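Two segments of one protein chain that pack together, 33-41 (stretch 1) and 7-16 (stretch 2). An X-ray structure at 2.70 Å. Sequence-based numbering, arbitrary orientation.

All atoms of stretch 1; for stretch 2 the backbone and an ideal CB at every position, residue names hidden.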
# COMPACT_ATOMS: atom_id res chain seq x y z
N CYS A 33 -16.61 10.19 5.83
CA CYS A 33 -18.03 10.11 5.50
C CYS A 33 -18.62 11.48 5.23
O CYS A 33 -18.47 12.41 6.03
CB CYS A 33 -18.80 9.44 6.64
SG CYS A 33 -18.37 7.72 6.93
N CYS A 34 -19.28 11.62 4.09
CA CYS A 34 -19.96 12.86 3.74
C CYS A 34 -21.39 12.82 4.27
O CYS A 34 -22.19 12.00 3.82
CB CYS A 34 -19.96 13.06 2.23
SG CYS A 34 -20.41 14.73 1.69
N SER A 35 -21.70 13.69 5.22
CA SER A 35 -23.00 13.68 5.89
C SER A 35 -24.08 14.44 5.13
O SER A 35 -23.85 14.91 4.02
CB SER A 35 -22.87 14.25 7.30
OG SER A 35 -22.57 15.64 7.26
N GLU A 36 -25.27 14.53 5.74
CA GLU A 36 -26.39 15.29 5.18
C GLU A 36 -26.02 16.76 5.02
O GLU A 36 -26.42 17.41 4.06
CB GLU A 36 -27.60 15.22 6.11
CG GLU A 36 -28.37 13.92 6.09
CD GLU A 36 -29.44 13.88 7.17
OE1 GLU A 36 -29.54 14.87 7.93
OE2 GLU A 36 -30.17 12.87 7.26
N TRP A 37 -25.27 17.27 5.99
CA TRP A 37 -25.02 18.70 6.10
C TRP A 37 -23.79 19.13 5.32
O TRP A 37 -23.35 20.28 5.42
CB TRP A 37 -24.90 19.08 7.57
CG TRP A 37 -25.97 18.43 8.40
CD1 TRP A 37 -25.87 17.29 9.14
CD2 TRP A 37 -27.32 18.89 8.55
NE1 TRP A 37 -27.07 17.01 9.75
CE2 TRP A 37 -27.97 17.98 9.40
CE3 TRP A 37 -28.04 19.98 8.05
CZ2 TRP A 37 -29.31 18.13 9.77
CZ3 TRP A 37 -29.36 20.13 8.42
CH2 TRP A 37 -29.98 19.21 9.26
N GLY A 38 -23.23 18.21 4.55
CA GLY A 38 -22.13 18.52 3.66
C GLY A 38 -20.80 18.69 4.37
O GLY A 38 -19.95 19.46 3.91
N TRP A 39 -20.62 17.99 5.48
CA TRP A 39 -19.33 17.96 6.16
C TRP A 39 -18.71 16.58 6.07
O TRP A 39 -19.41 15.56 6.11
CB TRP A 39 -19.48 18.35 7.63
CG TRP A 39 -19.65 19.82 7.87
CD1 TRP A 39 -20.82 20.48 8.14
CD2 TRP A 39 -18.62 20.81 7.89
NE1 TRP A 39 -20.57 21.82 8.31
CE2 TRP A 39 -19.23 22.05 8.16
CE3 TRP A 39 -17.24 20.77 7.69
CZ2 TRP A 39 -18.51 23.24 8.23
CZ3 TRP A 39 -16.52 21.95 7.77
CH2 TRP A 39 -17.16 23.16 8.04
N CYS A 40 -17.39 16.53 5.95
CA CYS A 40 -16.67 15.28 6.09
C CYS A 40 -16.51 14.98 7.58
O CYS A 40 -15.90 15.77 8.32
CB CYS A 40 -15.31 15.34 5.39
SG CYS A 40 -15.42 15.36 3.58
N GLY A 41 -17.06 13.86 8.02
CA GLY A 41 -17.04 13.48 9.42
C GLY A 41 -16.68 12.02 9.63
O GLY A 41 -16.40 11.31 8.67
N UNK A 7 -10.49 21.21 0.80
CA UNK A 7 -9.48 21.46 1.81
C UNK A 7 -10.10 22.05 3.07
O UNK A 7 -9.47 22.07 4.13
CB UNK A 7 -8.40 22.40 1.26
N UNK A 8 -11.33 22.54 2.95
CA UNK A 8 -12.02 23.14 4.08
C UNK A 8 -12.84 22.11 4.85
O UNK A 8 -13.36 22.40 5.93
CB UNK A 8 -12.92 24.28 3.60
N UNK A 9 -12.96 20.90 4.30
CA UNK A 9 -13.62 19.81 4.99
C UNK A 9 -15.08 19.64 4.63
O UNK A 9 -15.79 18.84 5.25
CB UNK A 9 -13.50 20.02 6.50
N UNK A 10 -15.54 20.38 3.62
CA UNK A 10 -16.92 20.28 3.18
C UNK A 10 -17.05 19.32 2.00
O UNK A 10 -16.05 18.95 1.38
CB UNK A 10 -17.46 21.66 2.80
N UNK A 11 -18.28 18.90 1.71
CA UNK A 11 -18.52 17.88 0.69
C UNK A 11 -19.99 17.87 0.29
O UNK A 11 -20.79 18.64 0.82
CB UNK A 11 -18.10 16.50 1.20
N UNK A 12 -20.35 16.99 -0.64
CA UNK A 12 -21.72 16.88 -1.10
C UNK A 12 -22.00 17.66 -2.37
O UNK A 12 -21.07 18.20 -2.99
CB UNK A 12 -22.67 17.35 0.00
N UNK A 13 -23.27 17.72 -2.78
CA UNK A 13 -23.71 18.37 -4.01
C UNK A 13 -23.72 19.90 -3.92
O UNK A 13 -23.85 20.57 -4.94
CB UNK A 13 -25.11 17.87 -4.38
N UNK A 14 -23.58 20.44 -2.71
CA UNK A 14 -23.56 21.88 -2.51
C UNK A 14 -22.14 22.45 -2.45
O UNK A 14 -21.92 23.64 -2.68
CB UNK A 14 -24.31 22.23 -1.22
N UNK A 15 -21.18 21.59 -2.12
CA UNK A 15 -19.78 22.01 -2.06
C UNK A 15 -18.92 21.14 -2.97
O UNK A 15 -18.24 20.23 -2.50
CB UNK A 15 -19.26 21.95 -0.62
N UNK A 16 -18.95 21.42 -4.28
CA UNK A 16 -18.20 20.64 -5.27
C UNK A 16 -16.70 20.70 -5.03
O UNK A 16 -16.18 21.75 -4.66
CB UNK A 16 -18.51 21.14 -6.68

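Position 7 has no atom of stretch 1 within 5.5 Å of its ideal CB, so many polar or small residues would suit; it is S7, which makes no contact with stretch 1. At position 8 CA-to-CB points sideways into open space, again leaving the choice wide. The residue is D8, whose OD1 accepts a hydrogen bond from the backbone N of position 10 (3.3 Å) within its own stretch.

Position 9 is decided by its backbone. At phi/psi 95/8 an ideal CB would be jammed against the preceding carbonyl oxygen, and it would lie 3.8 Å from W39 CZ3. Glycine is expected, and G9 is found; its O accepts a hydrogen bond from C40 N (2.9 Å, 173°).

At position 10 CA-to-CB points away overall, although the ideal CB is 3.5 Å from G38 O. Its backbone is bridged to that of W39, and nearby lie an indole face and the carbonyl oxygens of W37 and G38. A long side chain able to turn back would suit: lysine or arginine for charge, glutamine for polarity, with a flat donor group best placed to cover the ring. R10 does so. Its guanidinium stacks on W39, centres 3.8 Å apart and planes at 19°, with CZ 3.8 Å from the five-membered ring centroid in a cation-pi contact, while CD sits over the six-membered ring at 4.1 Å. R10 NE also gives a weak hydrogen bond to G38 O (3.4 Å), and R10 NH2 lies 2.7 Å from W37 O.

At position 11 CA-to-CB points toward stretch 1, and the ideal CB is 3.0 Å from C34 SG. That is too close for a nonbonded neighbour but natural across a disulfide, so cysteine is strongly indicated. C11 SG bonds C34 SG at 2.0 Å with chi3 111°; C11 chi1 is p. Its CB also packs 3.8 Å from C40 SG, and C11 N donates to G38 O (2.8 Å).

Position 12 has phi/psi 97/-173, where a CB would be jammed against the preceding carbonyl oxygen; glycine is called for, and G12 N approaches C34 SG to 3.2 Å.

Position 13 is out of reach; phi -76 admits proline among others, and it is P13. At position 14 CA-to-CB points toward stretch 1, but nothing of it lies within 5.5 Å of the ideal CB, so the gap leaves the choice wide. The residue is N14, whose ND2 donates weakly to a water (water 1) that in turn donates weakly to E36 O.

At position 15 CA-to-CB points toward stretch 1, with the ideal CB 5.2 Å from G38 O, leaving room for a medium or large side chain. Y15 brings CD2 to 4.3 Å from G38 O. Position 16, out of reach with phi -62, permits many residues; it is P16.

Stretch 2 (7-16) SDGRCGPNYP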
# COMPACT_ATOMS: atom_id res chain seq x y z
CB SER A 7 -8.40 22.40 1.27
OG SER A 7 -8.96 23.65 0.90
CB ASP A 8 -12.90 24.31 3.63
CG ASP A 8 -13.98 23.90 2.63
OD1 ASP A 8 -13.90 22.78 2.09
OD2 ASP A 8 -14.90 24.70 2.39
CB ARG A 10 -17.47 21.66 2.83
CG ARG A 10 -17.24 22.68 3.94
CD ARG A 10 -18.48 23.52 4.22
NE ARG A 10 -19.58 22.71 4.74
CZ ARG A 10 -20.75 23.20 5.15
NH1 ARG A 10 -20.97 24.51 5.12
NH2 ARG A 10 -21.69 22.38 5.61
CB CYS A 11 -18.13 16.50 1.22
SG CYS A 11 -19.11 15.96 2.65
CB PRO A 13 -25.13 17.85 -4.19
CG PRO A 13 -25.60 17.58 -2.81
CD PRO A 13 -24.40 17.09 -2.06
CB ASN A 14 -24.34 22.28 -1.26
CG ASN A 14 -25.83 22.00 -1.38
OD1 ASN A 14 -26.37 21.92 -2.49
ND2 ASN A 14 -26.50 21.86 -0.25
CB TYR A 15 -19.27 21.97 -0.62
CG TYR A 15 -20.03 22.88 0.31
CD1 TYR A 15 -19.70 24.23 0.42
CD2 TYR A 15 -21.09 22.41 1.07
CE1 TYR A 15 -20.40 25.07 1.26
CE2 TYR A 15 -21.80 23.24 1.92
CZ TYR A 15 -21.45 24.57 2.01
OH TYR A 15 -22.14 25.41 2.85
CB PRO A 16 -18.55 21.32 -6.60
CG PRO A 16 -19.82 22.05 -6.34
CD PRO A 16 -19.73 22.50 -4.92
O HOH W 1 -25.71 19.95 2.04
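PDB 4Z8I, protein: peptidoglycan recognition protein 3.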